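Local coordinates for Serine/threonine-protein kinase Tel1 (Chaetomium thermophilum, PDB 6SKY), which probably acts as a DNA damage sensor, a PI3-kinase-related serine/threonine kinase that uses ATP to phosphorylate proteins at Ser-Gln and Thr-Gln sites in checkpoint signalling, at residues A[2664-2669]-A[2769-2774]. Residues are numbered along the deposited sequence; the frame is centred on the assembly and turned at random.
Sequences VSNTIP and DHKTGE. With AGS (phosphothiophosphoric acid-adenylate ester), chain C.
Backbone pairing sets the register between 2664-2669, the kinase hinge segment beside the nucleotide, and the turn 2769-2774: T2667 and D2769 form an antiparallel non-hydrogen-bonded pair, their CA atoms 4.2 Å apart. One weak bond crosses next to it, from H2770 N to N2666 O (3.4 Å, N-H...O angle 152°). Within the turn, G2773 N donates to D2769 O and D2769 N to E2774 O, closing it. The N2666 carbonyl O also stands 3.2 Å above the plane of the H2770 imidazole, over its centre; the ring is brought beneath it because CG lies between the backbone N and the carbonyl carbon (chi1 60°). I2668 CG2 meets the ring at its edge, 4.3 Å from ND1, and the Y2728 ring meets it nearly parallel. An alanine at H2770 would probably cost the hinge this flat surface under the N2666 carbonyl and the contacts with I2668, Y2728 and F2724. Apolar packing is slight: T2667 CG2, anti to its carbonyl carbon, rests 3.8 Å from D2769 CA. The aliphatic chain of K2771 crosses the N2666 side chain at about a right angle. Among the charged groups, D2769 OD2 forms a salt bridge with R2647, and OD1 weakly accepts K2771 N. Toward the nucleotide, V2664 N donates to adenine N1 of AGS (3.1 Å, 160°), and P2669 CG approaches the ribose O2' at 3.5 Å. Strand 2667-2669 edges a three-stranded antiparallel sheet with 2766-2769 and 2775-2777; F2724 of helix 2722-2726 touches both I2668 and H2770, and P2669 occupies the N-cap position, directly before helix 2670-2681.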
loop_
_atom_site.group_PDB
_atom_site.type_symbol
_atom_site.label_atom_id
_atom_site.label_comp_id
_atom_site.label_asym_id
_atom_site.label_seq_id
_atom_site.Cartn_x
_atom_site.Cartn_y
_atom_site.Cartn_z
ATOM N N VAL A 2664 -10.846 -10.568 -42.357
ATOM C CA VAL A 2664 -10.244 -9.347 -41.839
ATOM C C VAL A 2664 -9.383 -8.710 -42.919
ATOM O O VAL A 2664 -8.611 -9.388 -43.608
ATOM C CB VAL A 2664 -9.451 -9.642 -40.557
ATOM C CG1 VAL A 2664 -8.867 -8.378 -40.006
ATOM C CG2 VAL A 2664 -10.356 -10.256 -39.533
ATOM N N SER A 2665 -9.508 -7.392 -43.061
ATOM C CA SER A 2665 -9.264 -6.707 -44.325
ATOM C C SER A 2665 -7.879 -6.915 -44.917
ATOM O O SER A 2665 -7.749 -7.573 -45.952
ATOM C CB SER A 2665 -9.505 -5.209 -44.154
ATOM O OG SER A 2665 -10.748 -4.962 -43.524
ATOM N N ASN A 2666 -6.841 -6.382 -44.286
ATOM C CA ASN A 2666 -5.519 -6.340 -44.903
ATOM C C ASN A 2666 -4.485 -6.943 -43.977
ATOM O O ASN A 2666 -3.482 -6.330 -43.627
ATOM C CB ASN A 2666 -5.136 -4.931 -45.343
ATOM C CG ASN A 2666 -5.551 -3.885 -44.368
ATOM O OD1 ASN A 2666 -5.294 -4.002 -43.180
ATOM N ND2 ASN A 2666 -6.202 -2.844 -44.861
ATOM N N THR A 2667 -4.763 -8.155 -43.535
ATOM C CA THR A 2667 -3.877 -8.935 -42.699
ATOM C C THR A 2667 -3.177 -10.000 -43.530
ATOM O O THR A 2667 -3.395 -10.138 -44.730
ATOM C CB THR A 2667 -4.660 -9.581 -41.562
ATOM O OG1 THR A 2667 -5.678 -10.409 -42.120
ATOM C CG2 THR A 2667 -5.307 -8.536 -40.699
ATOM N N ILE A 2668 -2.310 -10.752 -42.869
ATOM C CA ILE A 2668 -1.672 -11.926 -43.452
ATOM C C ILE A 2668 -1.480 -12.930 -42.323
ATOM O O ILE A 2668 -1.110 -12.533 -41.218
ATOM C CB ILE A 2668 -0.347 -11.565 -44.141
ATOM C CG1 ILE A 2668 0.302 -12.802 -44.743
ATOM C CG2 ILE A 2668 0.612 -10.900 -43.189
ATOM C CD1 ILE A 2668 1.610 -12.527 -45.392
ATOM N N PRO A 2669 -1.747 -14.215 -42.518
ATOM C CA PRO A 2669 -1.535 -15.165 -41.429
ATOM C C PRO A 2669 -0.077 -15.215 -41.024
ATOM O O PRO A 2669 0.821 -15.033 -41.839
ATOM C CB PRO A 2669 -2.001 -16.487 -42.026
ATOM C CG PRO A 2669 -2.967 -16.087 -43.036
ATOM C CD PRO A 2669 -2.458 -14.836 -43.637
ATOM N N ASP A 2769 -1.730 -7.594 -39.031
ATOM C CA ASP A 2769 -2.276 -6.462 -39.764
ATOM C C ASP A 2769 -1.121 -5.607 -40.258
ATOM O O ASP A 2769 -0.454 -4.944 -39.466
ATOM C CB ASP A 2769 -3.207 -5.669 -38.857
ATOM C CG ASP A 2769 -3.920 -4.558 -39.575
ATOM O OD1 ASP A 2769 -3.897 -4.522 -40.812
ATOM O OD2 ASP A 2769 -4.513 -3.704 -38.900
ATOM N N HIS A 2770 -0.868 -5.613 -41.563
ATOM C CA HIS A 2770 0.262 -4.875 -42.098
ATOM C C HIS A 2770 -0.094 -3.457 -42.502
ATOM O O HIS A 2770 0.578 -2.880 -43.356
ATOM C CB HIS A 2770 0.898 -5.625 -43.267
ATOM C CG HIS A 2770 -0.016 -5.865 -44.424
ATOM N ND1 HIS A 2770 -0.170 -7.107 -44.994
ATOM C CD2 HIS A 2770 -0.793 -5.023 -45.143
ATOM C CE1 HIS A 2770 -1.018 -7.023 -46.003
ATOM N NE2 HIS A 2770 -1.412 -5.769 -46.112
ATOM N N LYS A 2771 -1.132 -2.883 -41.908
ATOM C CA LYS A 2771 -1.375 -1.453 -41.974
ATOM C C LYS A 2771 -1.225 -0.765 -40.634
ATOM O O LYS A 2771 -0.845 0.401 -40.596
ATOM C CB LYS A 2771 -2.778 -1.166 -42.507
ATOM C CG LYS A 2771 -2.991 -1.569 -43.936
ATOM C CD LYS A 2771 -2.063 -0.827 -44.859
ATOM C CE LYS A 2771 -2.190 -1.341 -46.273
ATOM N NZ LYS A 2771 -1.140 -0.779 -47.163
ATOM N N THR A 2772 -1.522 -1.460 -39.541
ATOM C CA THR A 2772 -1.406 -0.916 -38.203
ATOM C C THR A 2772 -0.421 -1.665 -37.327
ATOM O O THR A 2772 -0.092 -1.176 -36.246
ATOM C CB THR A 2772 -2.772 -0.909 -37.511
ATOM O OG1 THR A 2772 -3.381 -2.188 -37.664
ATOM C CG2 THR A 2772 -3.657 0.108 -38.136
ATOM N N GLY A 2773 0.053 -2.824 -37.750
ATOM C CA GLY A 2773 1.046 -3.555 -37.012
ATOM C C GLY A 2773 0.516 -4.484 -35.949
ATOM O O GLY A 2773 1.293 -5.253 -35.391
ATOM N N GLU A 2774 -0.773 -4.461 -35.661
ATOM C CA GLU A 2774 -1.298 -5.251 -34.565
ATOM C C GLU A 2774 -1.711 -6.641 -35.017
ATOM O O GLU A 2774 -1.888 -6.907 -36.201
ATOM C CB GLU A 2774 -2.471 -4.542 -33.919
ATOM C CG GLU A 2774 -3.355 -3.833 -34.850
ATOM C CD GLU A 2774 -3.986 -2.646 -34.191
ATOM O OE1 GLU A 2774 -3.494 -2.247 -33.120
ATOM O OE2 GLU A 2774 -4.971 -2.107 -34.731
HETATM P PG AGS C . -6.663 -25.918 -40.367
HETATM S S1G AGS C . -4.983 -25.673 -39.410
HETATM O O2G AGS C . -7.862 -25.558 -39.450
HETATM O O3G AGS C . -6.793 -27.396 -40.822
HETATM P PB AGS C . -6.969 -23.473 -41.458
HETATM O O1B AGS C . -6.517 -23.016 -40.132
HETATM O O2B AGS C . -6.261 -22.829 -42.648
HETATM O O3B AGS C . -6.722 -25.013 -41.624
HETATM P PA AGS C . -9.038 -22.269 -42.788
HETATM O O1A AGS C . -9.443 -23.096 -43.930
HETATM O O2A AGS C . -10.150 -21.400 -42.203
HETATM O O3A AGS C . -8.504 -23.158 -41.603
HETATM O "O5'" AGS C . -7.832 -21.390 -43.264
HETATM C "C5'" AGS C . -8.054 -20.421 -44.297
HETATM C "C4'" AGS C . -6.886 -19.477 -44.366
HETATM O "O4'" AGS C . -7.358 -18.126 -44.213
HETATM C "C3'" AGS C . -5.825 -19.663 -43.290
HETATM O "O3'" AGS C . -4.538 -19.300 -43.773
HETATM C "C2'" AGS C . -6.301 -18.732 -42.178
HETATM O "O2'" AGS C . -5.205 -18.221 -41.435
HETATM C "C1'" AGS C . -6.976 -17.603 -42.956
HETATM N N9 AGS C . -8.165 -17.082 -42.301
HETATM C C8 AGS C . -9.101 -17.794 -41.606
HETATM N N7 AGS C . -10.075 -17.067 -41.123
HETATM C C5 AGS C . -9.759 -15.785 -41.534
HETATM C C6 AGS C . -10.395 -14.546 -41.342
HETATM N N6 AGS C . -11.532 -14.394 -40.662
HETATM N N1 AGS C . -9.817 -13.456 -41.883
HETATM C C2 AGS C . -8.680 -13.602 -42.565
HETATM N N3 AGS C . -7.989 -14.716 -42.810
HETATM C C4 AGS C . -8.585 -15.778 -42.261
#